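PDB 6D2S: HTH-type transcriptional regulator PrpR from Mycobacterium tuberculosis, which regulates expression of the enzymes that break down short-chain fatty acids through the glyoxylate and methylcitrate cycles, and is required for growth in macrophages and for assimilating cholesterol-derived propionate. Local coordinates for residues R143-Q147 and L148-I152. Numbering follows the deposited sequence.
Sequences RAAEQ and LRYDI
A Schellman motif ends helix 138-147, and two nested backbone bonds define it: Tyr150 N reaches back to Ala145 O (2.8 Å), inside the carbonyl plane, and Arg149 N to Glu146 O (3.2 Å). The second donor stands above the carbonyl plane, 72° out of it and off the lone pairs. Arg149, with phi 51°, is the C-prime residue. One step earlier, Leu148 N still makes the helical bond to Ala144 O, and a type I' turn carries the chain from Leu148 to Asp151. Tyr150 folds its ring back along the helix end, so that Ala145 CB lies over one face in a CH-pi contact, 4.1 Å from the ring centroid. Bent at chi2 (-75°), Glu146 runs beside the ring with its carboxylate nearly perpendicular to it, and Tyr150 OH donates to Glu146 OE2 at 2.8 Å, from above the carboxylate plane. Glu146 OE1 lies beyond salt-bridge range of Arg149 NH1; a water accepts from NH1 (2.7 Å) and lies within 2.9 Å of OE1. Within the IrrE N-terminal-like region, the turn leads into helix 152-159, N-capped by Asp151, while Tyr150 packs on Leu170 of helix 163-170 and Arg149 pairs through its backbone with Val276.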
loop_
_atom_site.group_PDB
_atom_site.type_symbol
_atom_site.label_atom_id
_atom_site.label_comp_id
_atom_site.label_asym_id
_atom_site.label_seq_id
_atom_site.Cartn_x
_atom_site.Cartn_y
_atom_site.Cartn_z
ATOM N N ARG A 143 14.132 5.069 5.670
ATOM C CA ARG A 143 15.582 5.019 5.518
ATOM C C ARG A 143 15.974 4.246 4.265
ATOM O O ARG A 143 16.877 4.664 3.530
ATOM C CB ARG A 143 16.216 4.397 6.765
ATOM C CG ARG A 143 17.734 4.301 6.736
ATOM C CD ARG A 143 18.290 3.814 8.079
ATOM N NE ARG A 143 17.889 2.442 8.405
ATOM C CZ ARG A 143 16.956 2.118 9.298
ATOM N NH1 ARG A 143 16.313 3.067 9.969
ATOM N NH2 ARG A 143 16.665 0.842 9.525
ATOM N N ALA A 144 15.299 3.125 3.998
ATOM C CA ALA A 144 15.623 2.330 2.816
ATOM C C ALA A 144 15.277 3.077 1.539
ATOM O O ALA A 144 16.021 3.010 0.551
ATOM C CB ALA A 144 14.880 0.989 2.861
ATOM N N ALA A 145 14.144 3.783 1.530
ATOM C CA ALA A 145 13.789 4.555 0.345
ATOM C C ALA A 145 14.838 5.620 0.056
ATOM O O ALA A 145 15.234 5.825 -1.101
ATOM C CB ALA A 145 12.403 5.181 0.521
ATOM N N GLU A 146 15.328 6.302 1.091
ATOM C CA GLU A 146 16.347 7.310 0.822
ATOM C C GLU A 146 17.631 6.668 0.313
ATOM O O GLU A 146 18.238 7.165 -0.643
ATOM C CB GLU A 146 16.602 8.165 2.066
ATOM C CG GLU A 146 15.407 9.043 2.467
ATOM C CD GLU A 146 15.188 10.276 1.568
ATOM O OE1 GLU A 146 16.144 10.725 0.890
ATOM O OE2 GLU A 146 14.047 10.806 1.549
ATOM N N GLN A 147 18.051 5.553 0.912
ATOM C CA GLN A 147 19.331 4.963 0.523
ATOM C C GLN A 147 19.269 4.233 -0.811
ATOM O O GLN A 147 20.309 4.059 -1.457
ATOM C CB GLN A 147 19.816 4.010 1.614
ATOM C CG GLN A 147 20.092 4.731 2.926
ATOM C CD GLN A 147 20.536 3.791 4.015
ATOM O OE1 GLN A 147 20.648 2.584 3.798
ATOM N NE2 GLN A 147 20.793 4.339 5.202
ATOM N N LEU A 148 18.083 3.801 -1.236
ATOM C CA LEU A 148 17.898 3.213 -2.554
ATOM C C LEU A 148 17.363 4.217 -3.562
ATOM O O LEU A 148 16.960 3.820 -4.662
ATOM C CB LEU A 148 16.952 2.015 -2.463
ATOM C CG LEU A 148 17.565 0.779 -1.795
ATOM C CD1 LEU A 148 16.495 -0.305 -1.606
ATOM C CD2 LEU A 148 18.743 0.246 -2.593
ATOM N N ARG A 149 17.333 5.502 -3.198
ATOM C CA ARG A 149 16.876 6.563 -4.092
ATOM C C ARG A 149 15.513 6.226 -4.684
ATOM O O ARG A 149 15.257 6.411 -5.878
ATOM C CB ARG A 149 17.914 6.839 -5.188
ATOM C CG ARG A 149 19.277 7.285 -4.655
ATOM C CD ARG A 149 19.113 8.486 -3.735
ATOM N NE ARG A 149 20.372 9.170 -3.458
ATOM C CZ ARG A 149 20.517 10.107 -2.526
ATOM N NH1 ARG A 149 19.479 10.451 -1.769
ATOM N NH2 ARG A 149 21.690 10.697 -2.345
ATOM N N TYR A 150 14.628 5.712 -3.833
ATOM C CA TYR A 150 13.226 5.488 -4.185
ATOM C C TYR A 150 13.069 4.508 -5.344
ATOM O O TYR A 150 12.070 4.538 -6.060
ATOM C CB TYR A 150 12.520 6.818 -4.490
ATOM C CG TYR A 150 12.295 7.631 -3.230
ATOM C CD1 TYR A 150 13.313 8.403 -2.693
ATOM C CD2 TYR A 150 11.071 7.600 -2.565
ATOM C CE1 TYR A 150 13.124 9.136 -1.535
ATOM C CE2 TYR A 150 10.871 8.342 -1.406
ATOM C CZ TYR A 150 11.904 9.101 -0.895
ATOM O OH TYR A 150 11.710 9.834 0.253
ATOM N N ASP A 151 14.030 3.604 -5.518
ATOM C CA ASP A 151 13.902 2.548 -6.519
ATOM C C ASP A 151 12.833 1.555 -6.067
ATOM O O ASP A 151 13.068 0.757 -5.154
ATOM C CB ASP A 151 15.243 1.842 -6.730
ATOM C CG ASP A 151 15.220 0.907 -7.926
ATOM O OD1 ASP A 151 16.152 0.986 -8.753
ATOM O OD2 ASP A 151 14.243 0.120 -8.044
ATOM N N ILE A 152 11.663 1.595 -6.718
ATOM C CA ILE A 152 10.514 0.806 -6.276
ATOM C C ILE A 152 10.815 -0.684 -6.364
ATOM O O ILE A 152 10.428 -1.465 -5.484
ATOM C CB ILE A 152 9.272 1.181 -7.106
ATOM C CG1 ILE A 152 8.936 2.671 -6.912
ATOM C CG2 ILE A 152 8.081 0.290 -6.708
ATOM C CD1 ILE A 152 8.163 3.276 -8.079
HETATM O O HOH W 1 16.851 9.857 -1.741
#